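Local coordinates for periplasmic oligopeptide-binding protein (Burkholderia pseudomallei, PDB 3ZS6), which binds oligopeptides in the periplasm and probably delivers them to an ABC transport system for uptake into the cell, at residues A[298-303]-A[472-478]; A[190-196]-A[209-215]; A[350-356]-A[399-403]. Residue numbers count along the deposited sequence, not the author numbering.

In the fold
Following the chain from its N terminus, contact 2 comes first: segments 190-196 and 209-215 close a hairpin, with 12 residues between them, in the four-stranded sheet that also holds strand 6-11. It is complete before contact 1 opens at 298-303. Contact 1 closes only at 472-478, 168 residues later, and contact 3 (350-356 with 399-403) lies nested inside that long loop. Contacts 1 and 3 belong to one mixed sheet and touch, with Y475 OH 3.0 Å from R403 NH1, next to the bound peptide. Contact 2 stands apart, its centre about 29 Å from that of contact 1 and 33 Å from that of contact 3, in the other lobe of the binding protein.

Contact 1: A[298-303]-A[472-478]; sequences AGEVPM and LFQYSAD
Segments 298-303 and 472-478 run roughly antiparallel, their end-to-end directions 149° apart. Only V301 and P302 approach strand geometry; the other segment is extended from F473 to S476. P302 opposite F473 forms a non-hydrogen-bonded pair (CA-CA 4.2 Å), flanked by Q474 N to V301 O (2.8 Å) and M303 N to L472 O (3.0 Å). G299 turns the chain at phi/psi 89/4, where a CB would be jammed against A298 O. This is a short edge strand added to the long strand 470-480, whose other side pairs with strand 260-266; there L472 (phi/psi -116/-55) and F473 both face Y262 in a classic beta bulge, and F473 stacks on the Y262 ring. M303 (chi1 m, chi2 t, chi3 p) brings SD to 3.5 Å from Q474 CB. E300 (m, p) folds back, so that CG lies 3.5 Å from F473 CD1 while OE1 accepts from A298 N at 2.9 Å and from the T296 hydroxyl. Water 1 donates to E300 OE2 (2.7 Å) and accepts from S476 N (2.8 Å). S476 OG (chi1 t) donates to A298 O at 2.8 Å and accepts from D478 N at 3.2 Å, an ST turn.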
loop_
_atom_site.group_PDB
_atom_site.type_symbol
_atom_site.label_atom_id
_atom_site.label_comp_id
_atom_site.label_asym_id
_atom_site.label_seq_id
_atom_site.Cartn_x
_atom_site.Cartn_y
_atom_site.Cartn_z
ATOM N N ALA A 298 7.272 7.250 17.712
ATOM C CA ALA A 298 6.538 6.004 17.847
ATOM C C ALA A 298 7.387 4.805 17.425
ATOM O O ALA A 298 6.858 3.767 17.034
ATOM C CB ALA A 298 5.229 6.067 17.062
ATOM N N GLY A 299 8.707 4.958 17.521
ATOM C CA GLY A 299 9.631 3.896 17.166
ATOM C C GLY A 299 10.065 3.861 15.706
ATOM O O GLY A 299 10.791 2.953 15.296
ATOM N N GLU A 300 9.628 4.840 14.917
ATOM C CA GLU A 300 9.988 4.888 13.499
ATOM C C GLU A 300 11.508 4.861 13.310
ATOM O O GLU A 300 12.241 5.484 14.068
ATOM C CB GLU A 300 9.398 6.131 12.826
ATOM C CG GLU A 300 7.883 6.102 12.688
ATOM C CD GLU A 300 7.161 6.672 13.894
ATOM O OE1 GLU A 300 7.834 7.041 14.883
ATOM O OE2 GLU A 300 5.914 6.752 13.849
ATOM N N VAL A 301 11.968 4.146 12.288
ATOM C CA VAL A 301 13.402 3.995 12.033
ATOM C C VAL A 301 13.849 4.786 10.797
ATOM O O VAL A 301 13.279 4.628 9.721
ATOM C CB VAL A 301 13.770 2.505 11.836
ATOM C CG1 VAL A 301 15.245 2.358 11.467
ATOM C CG2 VAL A 301 13.441 1.707 13.094
ATOM N N PRO A 302 14.879 5.635 10.943
ATOM C CA PRO A 302 15.347 6.394 9.776
ATOM C C PRO A 302 15.572 5.501 8.558
ATOM O O PRO A 302 16.081 4.387 8.691
ATOM C CB PRO A 302 16.663 7.009 10.267
ATOM C CG PRO A 302 16.437 7.193 11.750
ATOM C CD PRO A 302 15.653 5.954 12.157
ATOM N N MET A 303 15.151 5.970 7.385
ATOM C CA MET A 303 15.362 5.227 6.142
ATOM C C MET A 303 15.932 6.125 5.047
ATOM O O MET A 303 15.627 7.320 4.993
ATOM C CB MET A 303 14.067 4.561 5.660
ATOM C CG MET A 303 13.684 3.309 6.440
ATOM S SD MET A 303 12.237 2.442 5.780
ATOM C CE MET A 303 12.850 1.844 4.196
ATOM N N LEU A 472 12.146 8.706 4.273
ATOM C CA LEU A 472 12.300 9.356 5.569
ATOM C C LEU A 472 12.432 8.356 6.719
ATOM O O LEU A 472 13.380 8.426 7.498
ATOM C CB LEU A 472 11.126 10.310 5.843
ATOM C CG LEU A 472 11.041 11.525 4.915
ATOM C CD1 LEU A 472 9.817 12.378 5.234
ATOM C CD2 LEU A 472 12.330 12.352 5.000
ATOM N N PHE A 473 11.472 7.442 6.840
ATOM C CA PHE A 473 11.537 6.438 7.890
ATOM C C PHE A 473 10.621 5.258 7.620
ATOM O O PHE A 473 9.761 5.299 6.731
ATOM C CB PHE A 473 11.218 7.056 9.262
ATOM C CG PHE A 473 9.915 7.791 9.304
ATOM C CD1 PHE A 473 8.724 7.098 9.456
ATOM C CD2 PHE A 473 9.877 9.179 9.185
ATOM C CE1 PHE A 473 7.509 7.769 9.490
ATOM C CE2 PHE A 473 8.664 9.859 9.221
ATOM C CZ PHE A 473 7.475 9.150 9.367
ATOM N N GLN A 474 10.821 4.196 8.392
ATOM C CA GLN A 474 9.963 3.029 8.321
ATOM C C GLN A 474 8.734 3.274 9.181
ATOM O O GLN A 474 8.859 3.693 10.331
ATOM C CB GLN A 474 10.712 1.790 8.824
ATOM C CG GLN A 474 9.901 0.495 8.735
ATOM C CD GLN A 474 10.734 -0.717 9.108
ATOM O OE1 GLN A 474 11.926 -0.597 9.395
ATOM N NE2 GLN A 474 10.111 -1.892 9.102
ATOM N N TYR A 475 7.550 3.028 8.622
ATOM C CA TYR A 475 6.301 3.175 9.375
ATOM C C TYR A 475 6.290 2.347 10.656
ATOM O O TYR A 475 6.773 1.216 10.681
ATOM C CB TYR A 475 5.092 2.742 8.540
ATOM C CG TYR A 475 4.506 3.814 7.650
ATOM C CD1 TYR A 475 4.955 3.980 6.347
ATOM C CD2 TYR A 475 3.485 4.644 8.106
ATOM C CE1 TYR A 475 4.409 4.945 5.515
ATOM C CE2 TYR A 475 2.935 5.617 7.284
ATOM C CZ TYR A 475 3.404 5.763 5.989
ATOM O OH TYR A 475 2.865 6.724 5.165
ATOM N N SER A 476 5.720 2.925 11.706
ATOM C CA SER A 476 5.422 2.208 12.939
ATOM C C SER A 476 3.987 1.678 12.876
ATOM O O SER A 476 3.089 2.372 12.404
ATOM C CB SER A 476 5.585 3.143 14.136
ATOM O OG SER A 476 4.923 2.639 15.280
ATOM N N ALA A 477 3.781 0.451 13.354
ATOM C CA ALA A 477 2.474 -0.206 13.317
ATOM C C ALA A 477 1.598 0.152 14.523
ATOM O O ALA A 477 0.457 -0.319 14.642
ATOM C CB ALA A 477 2.663 -1.726 13.253
ATOM N N ASP A 478 2.146 0.969 15.417
ATOM C CA ASP A 478 1.484 1.341 16.661
ATOM C C ASP A 478 0.064 1.846 16.449
ATOM O O ASP A 478 -0.166 2.787 15.689
ATOM C CB ASP A 478 2.294 2.412 17.403
ATOM C CG ASP A 478 3.611 1.881 17.948
ATOM O OD1 ASP A 478 4.038 0.786 17.531
ATOM O OD2 ASP A 478 4.231 2.579 18.776
HETATM O O HOH W 1 4.817 5.614 11.697
#

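Contact 2: A[190-196]-A[209-215]; sequences NRIVMAK and RKVTYLP
At the apolar centre M194 (chi1 p, chi2 t, chi3 p) sets CG 3.7 Å from V211 CB and carries CE to the edge of the Y213 ring, 3.9 Å from CE2. I192 joins them, its CB 4.3 Å from Y213 CB, and helix 26-35 packs against M194 and Y213 on this face. Behind them lies a regular antiparallel ladder, with axes 4.7 Å apart and directions 168° apart: a beta hairpin occupying the two inner strands of a four-stranded mixed sheet. I192 and Y213 form a hydrogen-bonded pair (I192 N to Y213 O 3.0 Å, Y213 N to I192 O 2.8 Å), as do M194 and V211 (M194 N to V211 O 2.9 Å, V211 N to M194 O 3.0 Å). V193 with T212 and A195 with K210 alternate as non-hydrogen-bonded pairs, their side chains on the more exposed face. Outermost, K196 N donates to R209 O (2.9 Å) at one end; at the other, water 2 donates to N190 O and P215 O (each 2.9 Å).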
loop_
_atom_site.group_PDB
_atom_site.type_symbol
_atom_site.label_atom_id
_atom_site.label_comp_id
_atom_site.label_asym_id
_atom_site.label_seq_id
_atom_site.Cartn_x
_atom_site.Cartn_y
_atom_site.Cartn_z
ATOM N N ASN A 190 -18.222 10.180 5.866
ATOM C CA ASN A 190 -19.047 10.026 7.047
ATOM C C ASN A 190 -18.889 8.631 7.620
ATOM O O ASN A 190 -18.288 8.453 8.673
ATOM C CB ASN A 190 -20.511 10.318 6.722
ATOM C CG ASN A 190 -21.393 10.313 7.951
ATOM O OD1 ASN A 190 -21.036 9.753 8.983
ATOM N ND2 ASN A 190 -22.553 10.945 7.848
ATOM N N ARG A 191 -19.418 7.639 6.916
ATOM C CA ARG A 191 -19.293 6.266 7.372
ATOM C C ARG A 191 -19.555 5.244 6.282
ATOM O O ARG A 191 -20.247 5.520 5.292
ATOM C CB ARG A 191 -20.259 6.015 8.529
ATOM C CG ARG A 191 -21.680 6.423 8.201
ATOM C CD ARG A 191 -22.660 5.289 8.407
ATOM N NE ARG A 191 -23.317 5.342 9.706
ATOM C CZ ARG A 191 -24.596 5.029 9.905
ATOM N NH1 ARG A 191 -25.358 4.651 8.885
ATOM N NH2 ARG A 191 -25.120 5.097 11.123
ATOM N N ILE A 192 -18.981 4.062 6.482
ATOM C CA ILE A 192 -19.327 2.878 5.717
ATOM C C ILE A 192 -19.748 1.796 6.708
ATOM O O ILE A 192 -19.069 1.567 7.707
ATOM C CB ILE A 192 -18.149 2.389 4.866
ATOM C CG1 ILE A 192 -18.113 3.141 3.536
ATOM C CG2 ILE A 192 -18.240 0.869 4.629
ATOM C CD1 ILE A 192 -16.865 2.869 2.707
ATOM N N VAL A 193 -20.890 1.163 6.455
ATOM C CA VAL A 193 -21.379 0.094 7.329
ATOM C C VAL A 193 -21.576 -1.191 6.525
ATOM O O VAL A 193 -22.084 -1.160 5.397
ATOM C CB VAL A 193 -22.720 0.470 8.027
ATOM C CG1 VAL A 193 -23.163 -0.631 8.988
ATOM C CG2 VAL A 193 -22.609 1.803 8.752
ATOM N N MET A 194 -21.178 -2.319 7.107
ATOM C CA MET A 194 -21.351 -3.621 6.460
ATOM C C MET A 194 -21.804 -4.684 7.455
ATOM O O MET A 194 -21.499 -4.603 8.648
ATOM C CB MET A 194 -20.076 -4.060 5.727
ATOM C CG MET A 194 -18.852 -4.240 6.603
ATOM S SD MET A 194 -17.309 -4.511 5.655
ATOM C CE MET A 194 -17.091 -2.962 4.781
ATOM N N ALA A 195 -22.529 -5.680 6.954
ATOM C CA ALA A 195 -23.145 -6.696 7.805
ATOM C C ALA A 195 -22.658 -8.087 7.420
ATOM O O ALA A 195 -22.397 -8.356 6.243
ATOM C CB ALA A 195 -24.658 -6.627 7.680
ATOM N N LYS A 196 -22.542 -8.971 8.407
ATOM C CA LYS A 196 -22.093 -10.335 8.135
ATOM C C LYS A 196 -22.970 -10.946 7.039
ATOM O O LYS A 196 -24.193 -10.800 7.059
ATOM C CB LYS A 196 -22.151 -11.193 9.401
ATOM C CG LYS A 196 -21.829 -12.674 9.173
ATOM C CD LYS A 196 -21.928 -13.479 10.470
ATOM C CE LYS A 196 -21.847 -14.980 10.190
ATOM N NZ LYS A 196 -21.744 -15.782 11.448
ATOM N N ARG A 209 -20.324 -9.480 13.542
ATOM C CA ARG A 209 -21.581 -9.413 12.788
ATOM C C ARG A 209 -21.799 -8.077 12.078
ATOM O O ARG A 209 -22.606 -7.974 11.157
ATOM C CB ARG A 209 -22.782 -9.717 13.700
ATOM C CG ARG A 209 -22.831 -11.167 14.179
ATOM C CD ARG A 209 -24.134 -11.494 14.877
ATOM N NE ARG A 209 -24.309 -10.804 16.154
ATOM C CZ ARG A 209 -23.879 -11.271 17.328
ATOM N NH1 ARG A 209 -23.218 -12.428 17.388
ATOM N NH2 ARG A 209 -24.104 -10.581 18.446
ATOM N N LYS A 210 -21.088 -7.049 12.515
ATOM C CA LYS A 210 -21.234 -5.740 11.898
ATOM C C LYS A 210 -19.921 -4.988 11.973
ATOM O O LYS A 210 -19.276 -4.953 13.025
ATOM C CB LYS A 210 -22.347 -4.930 12.584
ATOM C CG LYS A 210 -22.457 -3.501 12.049
ATOM C CD LYS A 210 -23.811 -2.872 12.343
ATOM C CE LYS A 210 -23.797 -2.056 13.611
ATOM N NZ LYS A 210 -24.993 -1.148 13.663
ATOM N N VAL A 211 -19.528 -4.384 10.857
ATOM C CA VAL A 211 -18.324 -3.567 10.825
ATOM C C VAL A 211 -18.654 -2.161 10.336
ATOM O O VAL A 211 -19.335 -1.983 9.321
ATOM C CB VAL A 211 -17.238 -4.175 9.907
ATOM C CG1 VAL A 211 -15.944 -3.371 10.006
ATOM C CG2 VAL A 211 -16.985 -5.616 10.267
ATOM N N THR A 212 -18.176 -1.169 11.075
ATOM C CA THR A 212 -18.353 0.223 10.717
ATOM C C THR A 212 -16.972 0.850 10.498
ATOM O O THR A 212 -16.102 0.761 11.371
ATOM C CB THR A 212 -19.089 0.981 11.838
ATOM O OG1 THR A 212 -20.419 0.462 11.977
ATOM C CG2 THR A 212 -19.151 2.478 11.540
ATOM N N TYR A 213 -16.772 1.456 9.328
ATOM C CA TYR A 213 -15.537 2.182 9.019
ATOM C C TYR A 213 -15.774 3.697 9.035
ATOM O O TYR A 213 -16.595 4.216 8.264
ATOM C CB TYR A 213 -14.973 1.764 7.652
ATOM C CG TYR A 213 -14.261 0.428 7.658
ATOM C CD1 TYR A 213 -12.964 0.320 8.137
ATOM C CD2 TYR A 213 -14.878 -0.723 7.177
ATOM C CE1 TYR A 213 -12.302 -0.905 8.160
ATOM C CE2 TYR A 213 -14.221 -1.951 7.193
ATOM C CZ TYR A 213 -12.932 -2.032 7.686
ATOM O OH TYR A 213 -12.258 -3.244 7.710
ATOM N N LEU A 214 -15.050 4.403 9.897
ATOM C CA LEU A 214 -15.172 5.862 9.992
ATOM C C LEU A 214 -13.903 6.548 9.499
ATOM O O LEU A 214 -12.831 6.353 10.072
ATOM C CB LEU A 214 -15.419 6.292 11.445
ATOM C CG LEU A 214 -16.568 5.618 12.196
ATOM C CD1 LEU A 214 -16.628 6.126 13.651
ATOM C CD2 LEU A 214 -17.869 5.896 11.465
ATOM N N PRO A 215 -14.014 7.343 8.428
ATOM C CA PRO A 215 -12.880 8.161 7.979
ATOM C C PRO A 215 -12.664 9.325 8.926
ATOM O O PRO A 215 -13.531 10.208 9.037
ATOM C CB PRO A 215 -13.344 8.687 6.615
ATOM C CG PRO A 215 -14.841 8.691 6.715
ATOM C CD PRO A 215 -15.181 7.476 7.540
HETATM O O HOH W 2 -16.220 9.792 10.140
#

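Contact 3: A[350-356]-A[399-403]; sequences TFTLTYN and VQIAR
Strands 350-356 and 401-403 run parallel, their axes 4.7 Å apart and crossing at -17°. L353 pairs with I401 (CA-CA 4.9 Å) and T354 with A402 (4.7 Å). The ladder shows how parallel strands share donors and acceptors: T354 N donates to I401 O (2.9 Å), and T354 O accepts from R403 N (2.9 Å). One step earlier the register slackens where Q400 (phi/psi -98/-56) departs from extended geometry; I401 N reaches T352 O only weakly, at 3.4 Å. Side chain and solvent complete this end. Q400 OE1 (chi1 m, chi2 t) accepts from T352 N at 3.0 Å, while its NE2 donates to D270. Water 3 donates to T352 O (2.7 Å), accepts from Q400 N (2.9 Å) and hydrogen-bonds T354 OG1 (2.8 Å), a hydroxyl that also pairs with E383. Beside these bonds, I401 (m, t) packs its CG2 3.5 Å from L353 CD1 and its CD1 3.8 Å from F351 CB. At the far end N356 (chi1 p) offers OD1 in the plane of the R403 guanidinium, accepting from NH2 at 3.0 Å and NE at 3.2 Å. Outside the two segments, R403 NH1 forms a salt bridge with the backbone of the bound peptide, consistent with N356 holding this peptide-binding arginine in place. Strand 350-356 lies between parallel neighbours 379-385 and 401-407, linked through helices 359-376 and 387-395: the beta-alpha-beta topology of a periplasmic binding protein lobe, with the peptide site by the C-terminal end of 399-403.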
loop_
_atom_site.group_PDB
_atom_site.type_symbol
_atom_site.label_atom_id
_atom_site.label_comp_id
_atom_site.label_asym_id
_atom_site.label_seq_id
_atom_site.Cartn_x
_atom_site.Cartn_y
_atom_site.Cartn_z
ATOM N N THR A 350 12.194 27.594 -5.032
ATOM C CA THR A 350 10.945 27.551 -4.284
ATOM C C THR A 350 10.079 26.404 -4.791
ATOM O O THR A 350 9.876 26.273 -5.997
ATOM C CB THR A 350 10.177 28.875 -4.413
ATOM O OG1 THR A 350 10.968 29.921 -3.849
ATOM C CG2 THR A 350 8.847 28.803 -3.670
ATOM N N PHE A 351 9.594 25.570 -3.870
ATOM C CA PHE A 351 8.690 24.472 -4.203
ATOM C C PHE A 351 7.415 24.540 -3.373
ATOM O O PHE A 351 7.376 25.172 -2.320
ATOM C CB PHE A 351 9.338 23.105 -3.935
ATOM C CG PHE A 351 10.598 22.858 -4.705
ATOM C CD1 PHE A 351 10.558 22.620 -6.072
ATOM C CD2 PHE A 351 11.823 22.858 -4.063
ATOM C CE1 PHE A 351 11.712 22.387 -6.781
ATOM C CE2 PHE A 351 12.987 22.627 -4.770
ATOM C CZ PHE A 351 12.928 22.389 -6.131
ATOM N N THR A 352 6.374 23.866 -3.849
ATOM C CA THR A 352 5.189 23.636 -3.036
ATOM C C THR A 352 5.266 22.220 -2.467
ATOM O O THR A 352 5.564 21.267 -3.195
ATOM C CB THR A 352 3.898 23.835 -3.858
ATOM O OG1 THR A 352 3.760 25.223 -4.191
ATOM C CG2 THR A 352 2.673 23.392 -3.070
ATOM N N LEU A 353 5.042 22.092 -1.162
ATOM C CA LEU A 353 5.044 20.786 -0.496
ATOM C C LEU A 353 3.613 20.395 -0.123
ATOM O O LEU A 353 3.001 20.976 0.779
ATOM C CB LEU A 353 5.948 20.811 0.746
ATOM C CG LEU A 353 5.957 19.624 1.721
ATOM C CD1 LEU A 353 6.204 18.308 1.009
ATOM C CD2 LEU A 353 7.008 19.840 2.820
ATOM N N THR A 354 3.072 19.417 -0.830
ATOM C CA THR A 354 1.683 19.035 -0.621
ATOM C C THR A 354 1.573 17.761 0.219
ATOM O O THR A 354 2.300 16.796 -0.016
ATOM C CB THR A 354 0.973 18.835 -1.967
ATOM O OG1 THR A 354 1.176 19.994 -2.787
ATOM C CG2 THR A 354 -0.519 18.604 -1.763
ATOM N N TYR A 355 0.666 17.760 1.194
ATOM C CA TYR A 355 0.407 16.562 1.996
ATOM C C TYR A 355 -1.086 16.419 2.260
ATOM O O TYR A 355 -1.836 17.384 2.124
ATOM C CB TYR A 355 1.159 16.622 3.328
ATOM C CG TYR A 355 0.668 17.719 4.240
ATOM C CD1 TYR A 355 1.187 19.006 4.154
ATOM C CD2 TYR A 355 -0.321 17.476 5.182
ATOM C CE1 TYR A 355 0.736 20.020 4.985
ATOM C CE2 TYR A 355 -0.778 18.487 6.027
ATOM C CZ TYR A 355 -0.246 19.755 5.920
ATOM O OH TYR A 355 -0.700 20.765 6.745
ATOM N N ASN A 356 -1.519 15.221 2.640
ATOM C CA ASN A 356 -2.929 15.017 2.964
ATOM C C ASN A 356 -3.205 15.402 4.403
ATOM O O ASN A 356 -2.460 15.022 5.307
ATOM C CB ASN A 356 -3.391 13.580 2.678
ATOM C CG ASN A 356 -2.589 12.549 3.437
ATOM O OD1 ASN A 356 -1.386 12.413 3.218
ATOM N ND2 ASN A 356 -3.249 11.814 4.333
ATOM N N VAL A 399 1.841 18.076 -8.450
ATOM C CA VAL A 399 2.494 18.488 -7.215
ATOM C C VAL A 399 3.994 18.292 -7.418
ATOM O O VAL A 399 4.403 17.454 -8.224
ATOM C CB VAL A 399 1.995 17.649 -6.008
ATOM C CG1 VAL A 399 0.577 18.070 -5.605
ATOM C CG2 VAL A 399 2.027 16.157 -6.339
ATOM N N GLN A 400 4.806 19.058 -6.696
ATOM C CA GLN A 400 6.257 19.044 -6.885
ATOM C C GLN A 400 6.943 18.144 -5.861
ATOM O O GLN A 400 7.693 17.239 -6.210
ATOM C CB GLN A 400 6.817 20.465 -6.773
ATOM C CG GLN A 400 6.397 21.387 -7.895
ATOM C CD GLN A 400 6.998 22.768 -7.749
ATOM O OE1 GLN A 400 6.725 23.475 -6.774
ATOM N NE2 GLN A 400 7.840 23.156 -8.709
ATOM N N ILE A 401 6.694 18.428 -4.590
ATOM C CA ILE A 401 7.137 17.575 -3.501
ATOM C C ILE A 401 5.868 17.199 -2.763
ATOM O O ILE A 401 5.035 18.064 -2.492
ATOM C CB ILE A 401 8.076 18.323 -2.538
ATOM C CG1 ILE A 401 9.248 18.948 -3.308
ATOM C CG2 ILE A 401 8.559 17.389 -1.443
ATOM C CD1 ILE A 401 10.253 19.689 -2.428
ATOM N N ALA A 402 5.699 15.917 -2.463
ATOM C CA ALA A 402 4.440 15.457 -1.877
ATOM C C ALA A 402 4.649 14.354 -0.843
ATOM O O ALA A 402 5.527 13.505 -0.990
ATOM C CB ALA A 402 3.477 14.995 -2.973
ATOM N N ARG A 403 3.848 14.397 0.218
ATOM C CA ARG A 403 3.830 13.330 1.210
ATOM C C ARG A 403 3.401 12.031 0.503
ATOM O O ARG A 403 2.409 12.007 -0.242
ATOM C CB ARG A 403 2.863 13.683 2.345
ATOM C CG ARG A 403 3.178 12.991 3.686
ATOM C CD ARG A 403 2.980 11.477 3.586
ATOM N NE ARG A 403 1.582 11.145 3.353
ATOM C CZ ARG A 403 1.112 9.907 3.181
ATOM N NH1 ARG A 403 1.933 8.864 3.205
ATOM N NH2 ARG A 403 -0.190 9.714 2.986
HETATM O O HOH W 3 3.406 20.266 -4.507
#